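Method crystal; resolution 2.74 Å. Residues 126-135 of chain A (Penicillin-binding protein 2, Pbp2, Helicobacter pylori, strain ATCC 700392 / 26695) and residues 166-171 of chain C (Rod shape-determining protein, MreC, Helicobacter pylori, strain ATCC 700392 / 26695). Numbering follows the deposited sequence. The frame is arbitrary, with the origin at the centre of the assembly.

Chain A, residues 126-135: PYATMQPLYA
Chain C, residues 166-171: VLGFIG

A weakly bonded helical turn of Pbp2, about A:Tyr127 to A:Met130, leads through residues with helical phi/psi but no regular bonds into a helix containing A:Tyr134 and A:Ala135. It packs against an MreC strand running in the same general sense, burying 401 Å² without a direct hydrogen bond. The centre is C:Phe169 (phi/psi -127/140, chi1 m, chi2 -81°), whose CA-to-CB bond points toward chain A and whose ring lies among A:Tyr127, A:Met130, A:Gln131 and A:Tyr134.

A:Pro126 O accepts a hydrogen bond from A:Met130 N (3.2 Å), closing the first turn. A:Tyr127 (-56/-42, chi1 t, chi2 104°) leaves its backbone sideways, yet its ring end reaches the strand: CE2 lies 3.7 Å from C:Phe169 CE2 and 4.2 Å from C:Leu167 CB, and OH lies 3.6 Å from C:Gly168 CA (-158/-176). The two rings are near parallel (18°) but slid apart, centroids 5.7 Å apart. The CA atoms of A:Tyr127 and C:Leu167 are 9.3 Å apart, a gap that a long aromatic side chain can span. A:Ala128 and A:Thr129 make no contact.

A:Met130 (-78/-16, chi1 t, chi2 p, chi3 p) brings CG to 4.3 Å from C:Phe169 CZ before its end leads away. A:Gln131 (-56/-49, chi1 -147°, chi2 p, chi3 -102°) sets OE1 3.0 Å from C:Phe169 CZ and NE2 3.8 Å from C:Leu167 CD1 (-94/146, chi1 m, chi2 t). Water 1 donates to A:Gln131 OE1 and to C:Gly168 O, both at 2.8 Å, giving the apolar contact a polar bridge.

A:Tyr134 N bonds to A:Met130 O (2.8 Å); its CA lies 8.0 Å from C:Phe169 CA. With -50/-50, chi1 t and chi2 91°, A:Tyr134 forms an offset stack on C:Phe169 (centroids 4.6 Å, planes 18°). Reciprocal CH-pi contacts reinforce it: A:Tyr134 CB lies 3.9 Å from the C:Phe169 ring centroid, and C:Phe169 CB 4.2 Å from the A:Tyr134 ring centroid.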

ATOM      1  N   PRO A 126      12.953  -2.170   1.173  1.00 40.63           N
ATOM      2  CA  PRO A 126      12.455  -1.787  -0.141  1.00 38.61           C
ATOM      3  C   PRO A 126      12.545  -2.927  -1.143  1.00 38.08           C
ATOM      4  O   PRO A 126      13.408  -3.810  -1.034  1.00 35.21           O
ATOM      5  CB  PRO A 126      13.365  -0.633  -0.548  1.00 39.10           C
ATOM      6  CG  PRO A 126      13.869  -0.080   0.732  1.00 40.47           C
ATOM      7  CD  PRO A 126      14.013  -1.267   1.642  1.00 41.32           C
ATOM      8  N   TYR A 127      11.623  -2.910  -2.101  1.00 37.40           N
ATOM      9  CA  TYR A 127      11.525  -3.985  -3.073  1.00 35.18           C
ATOM     10  C   TYR A 127      12.881  -4.130  -3.755  1.00 34.67           C
ATOM     11  O   TYR A 127      13.369  -5.234  -3.942  1.00 37.68           O
ATOM     12  CB  TYR A 127      10.414  -3.682  -4.078  1.00 33.47           C
ATOM     13  CG  TYR A 127       9.749  -4.886  -4.690  1.00 33.80           C
ATOM     14  CD1 TYR A 127       8.501  -5.289  -4.275  1.00 34.25           C
ATOM     15  CD2 TYR A 127      10.353  -5.588  -5.721  1.00 35.66           C
ATOM     16  CE1 TYR A 127       7.879  -6.388  -4.838  1.00 36.10           C
ATOM     17  CE2 TYR A 127       9.746  -6.687  -6.300  1.00 36.05           C
ATOM     18  CZ  TYR A 127       8.510  -7.089  -5.849  1.00 36.50           C
ATOM     19  OH  TYR A 127       7.891  -8.191  -6.403  1.00 36.41           O
ATOM     20  N   ALA A 128      13.495  -3.005  -4.087  1.00 32.63           N
ATOM     21  CA  ALA A 128      14.721  -3.010  -4.864  1.00 32.63           C
ATOM     22  C   ALA A 128      15.870  -3.568  -4.064  1.00 31.37           C
ATOM     23  O   ALA A 128      16.764  -4.198  -4.607  1.00 31.85           O
ATOM     24  CB  ALA A 128      15.047  -1.615  -5.366  1.00 32.92           C
ATOM     25  N   THR A 129      15.850  -3.335  -2.773  1.00 29.85           N
ATOM     26  CA  THR A 129      16.855  -3.909  -1.899  1.00 30.91           C
ATOM     27  C   THR A 129      16.770  -5.443  -1.842  1.00 31.21           C
ATOM     28  O   THR A 129      17.782  -6.125  -1.666  1.00 30.85           O
ATOM     29  CB  THR A 129      16.687  -3.346  -0.477  1.00 29.92           C
ATOM     30  OG1 THR A 129      16.683  -1.912  -0.558  1.00 28.80           O
ATOM     31  CG2 THR A 129      17.773  -3.874   0.457  1.00 29.54           C
ATOM     32  N   MET A 130      15.549  -5.958  -1.975  1.00 30.65           N
ATOM     33  CA  MET A 130      15.266  -7.386  -1.868  1.00 30.29           C
ATOM     34  C   MET A 130      15.670  -8.108  -3.165  1.00 28.54           C
ATOM     35  O   MET A 130      15.832  -9.328  -3.226  1.00 26.94           O
ATOM     36  CB  MET A 130      13.769  -7.573  -1.587  1.00 30.81           C
ATOM     37  CG  MET A 130      13.320  -9.027  -1.442  1.00 32.23           C
ATOM     38  SD  MET A 130      14.160 -10.007  -0.171  1.00 33.28           S
ATOM     39  CE  MET A 130      13.456  -9.179   1.237  1.00 34.11           C
ATOM     40  N   GLN A 131      15.863  -7.321  -4.202  1.00 27.39           N
ATOM     41  CA  GLN A 131      16.044  -7.850  -5.524  1.00 26.94           C
ATOM     42  C   GLN A 131      17.207  -8.870  -5.615  1.00 26.73           C
ATOM     43  O   GLN A 131      17.010  -9.967  -6.142  1.00 26.59           O
ATOM     44  CB  GLN A 131      16.140  -6.699  -6.521  1.00 27.06           C
ATOM     45  CG  GLN A 131      15.569  -7.014  -7.888  1.00 27.80           C
ATOM     46  CD  GLN A 131      14.055  -7.180  -7.919  1.00 27.14           C
ATOM     47  OE1 GLN A 131      13.568  -8.305  -7.968  1.00 27.00           O
ATOM     48  NE2 GLN A 131      13.312  -6.069  -7.933  1.00 25.52           N
ATOM     49  N   PRO A 132      18.401  -8.544  -5.088  1.00 26.44           N
ATOM     50  CA  PRO A 132      19.476  -9.553  -5.034  1.00 27.03           C
ATOM     51  C   PRO A 132      19.402 -10.514  -3.839  1.00 27.16           C
ATOM     52  O   PRO A 132      20.060 -11.534  -3.850  1.00 28.29           O
ATOM     53  CB  PRO A 132      20.743  -8.715  -4.937  1.00 27.34           C
ATOM     54  CG  PRO A 132      20.318  -7.400  -4.369  1.00 26.78           C
ATOM     55  CD  PRO A 132      18.845  -7.241  -4.576  1.00 26.10           C
ATOM     56  N   LEU A 133      18.599 -10.193  -2.835  1.00 26.48           N
ATOM     57  CA  LEU A 133      18.506 -10.994  -1.614  1.00 26.58           C
ATOM     58  C   LEU A 133      17.477 -12.113  -1.650  1.00 26.13           C
ATOM     59  O   LEU A 133      17.696 -13.141  -1.061  1.00 25.70           O
ATOM     60  CB  LEU A 133      18.173 -10.099  -0.416  1.00 26.52           C
ATOM     61  CG  LEU A 133      19.080  -8.887  -0.201  1.00 26.62           C
ATOM     62  CD1 LEU A 133      18.474  -7.923   0.801  1.00 26.11           C
ATOM     63  CD2 LEU A 133      20.456  -9.322   0.248  1.00 27.45           C
ATOM     64  N   TYR A 134      16.350 -11.922  -2.325  1.00 26.57           N
ATOM     65  CA  TYR A 134      15.266 -12.896  -2.213  1.00 27.49           C
ATOM     66  C   TYR A 134      15.761 -14.326  -2.443  1.00 28.81           C
ATOM     67  O   TYR A 134      15.512 -15.199  -1.648  1.00 30.24           O
ATOM     68  CB  TYR A 134      14.101 -12.576  -3.133  1.00 26.98           C
ATOM     69  CG  TYR A 134      12.970 -13.562  -3.011  1.00 27.73           C
ATOM     70  CD1 TYR A 134      11.949 -13.358  -2.116  1.00 28.11           C
ATOM     71  CD2 TYR A 134      12.915 -14.709  -3.793  1.00 28.87           C
ATOM     72  CE1 TYR A 134      10.905 -14.273  -1.985  1.00 27.99           C
ATOM     73  CE2 TYR A 134      11.881 -15.616  -3.661  1.00 28.71           C
ATOM     74  CZ  TYR A 134      10.893 -15.387  -2.757  1.00 28.21           C
ATOM     75  OH  TYR A 134       9.884 -16.284  -2.651  1.00 29.52           O
ATOM     76  N   ALA A 135      16.484 -14.573  -3.511  1.00 30.60           N
ATOM     77  CA  ALA A 135      16.963 -15.937  -3.800  1.00 33.06           C
ATOM     78  C   ALA A 135      17.912 -16.521  -2.747  1.00 34.82           C
ATOM     79  O   ALA A 135      17.906 -17.723  -2.476  1.00 34.43           O
ATOM     80  CB  ALA A 135      17.632 -15.973  -5.170  1.00 34.09           C
TER
ATOM     81  N   VAL C 166       6.685  -5.273 -15.244  1.00 26.17           N
ATOM     82  CA  VAL C 166       6.170  -5.455 -13.898  1.00 25.67           C
ATOM     83  C   VAL C 166       6.974  -6.564 -13.190  1.00 26.22           C
ATOM     84  O   VAL C 166       7.156  -7.662 -13.722  1.00 25.84           O
ATOM     85  CB  VAL C 166       4.692  -5.837 -13.932  1.00 25.36           C
ATOM     86  CG1 VAL C 166       4.213  -6.286 -12.570  1.00 26.52           C
ATOM     87  CG2 VAL C 166       3.856  -4.677 -14.420  1.00 25.80           C
ATOM     88  N   LEU C 167       7.450  -6.271 -11.976  1.00 26.66           N
ATOM     89  CA  LEU C 167       8.419  -7.123 -11.289  1.00 26.20           C
ATOM     90  C   LEU C 167       7.755  -8.115 -10.350  1.00 26.09           C
ATOM     91  O   LEU C 167       6.721  -7.823  -9.751  1.00 26.43           O
ATOM     92  CB  LEU C 167       9.380  -6.249 -10.490  1.00 27.74           C
ATOM     93  CG  LEU C 167      10.374  -5.428 -11.353  1.00 28.86           C
ATOM     94  CD1 LEU C 167      11.155  -4.413 -10.519  1.00 28.88           C
ATOM     95  CD2 LEU C 167      11.316  -6.348 -12.173  1.00 29.00           C
ATOM     96  N   GLY C 168       8.342  -9.296 -10.243  1.00 25.81           N
ATOM     97  CA  GLY C 168       7.912 -10.296  -9.278  1.00 25.67           C
ATOM     98  C   GLY C 168       9.053 -11.270  -9.013  1.00 25.42           C
ATOM     99  O   GLY C 168      10.168 -11.084  -9.523  1.00 24.85           O
ATOM    100  N   PHE C 169       8.780 -12.300  -8.212  1.00 25.19           N
ATOM    101  CA  PHE C 169       9.771 -13.358  -7.971  1.00 25.24           C
ATOM    102  C   PHE C 169       9.215 -14.731  -8.241  1.00 25.08           C
ATOM    103  O   PHE C 169       8.054 -15.016  -7.925  1.00 25.38           O
ATOM    104  CB  PHE C 169      10.297 -13.324  -6.541  1.00 25.77           C
ATOM    105  CG  PHE C 169      11.088 -12.092  -6.210  1.00 26.02           C
ATOM    106  CD1 PHE C 169      12.424 -11.996  -6.582  1.00 25.06           C
ATOM    107  CD2 PHE C 169      10.508 -11.042  -5.512  1.00 26.15           C
ATOM    108  CE1 PHE C 169      13.159 -10.876  -6.271  1.00 24.73           C
ATOM    109  CE2 PHE C 169      11.241  -9.918  -5.213  1.00 26.20           C
ATOM    110  CZ  PHE C 169      12.572  -9.840  -5.587  1.00 25.48           C
ATOM    111  N   ILE C 170      10.043 -15.571  -8.840  1.00 25.37           N
ATOM    112  CA  ILE C 170       9.591 -16.885  -9.247  1.00 26.60           C
ATOM    113  C   ILE C 170       9.506 -17.762  -8.006  1.00 26.23           C
ATOM    114  O   ILE C 170      10.404 -17.816  -7.188  1.00 27.10           O
ATOM    115  CB  ILE C 170      10.537 -17.514 -10.299  1.00 27.78           C
ATOM    116  CG1 ILE C 170      10.287 -16.939 -11.703  1.00 28.09           C
ATOM    117  CG2 ILE C 170      10.449 -19.026 -10.318  1.00 27.89           C
ATOM    118  CD1 ILE C 170       9.049 -17.445 -12.410  1.00 28.66           C
ATOM    119  N   GLY C 171       8.384 -18.441  -7.880  1.00 25.40           N
ATOM    120  CA  GLY C 171       8.240 -19.508  -6.935  1.00 26.22           C
ATOM    121  C   GLY C 171       7.429 -20.607  -7.588  1.00 27.37           C
ATOM    122  O   GLY C 171       7.493 -20.825  -8.801  1.00 25.84           O
TER
HETATM  123  O   HOH W   1      11.065  -8.438  -9.198  1.00 29.88           O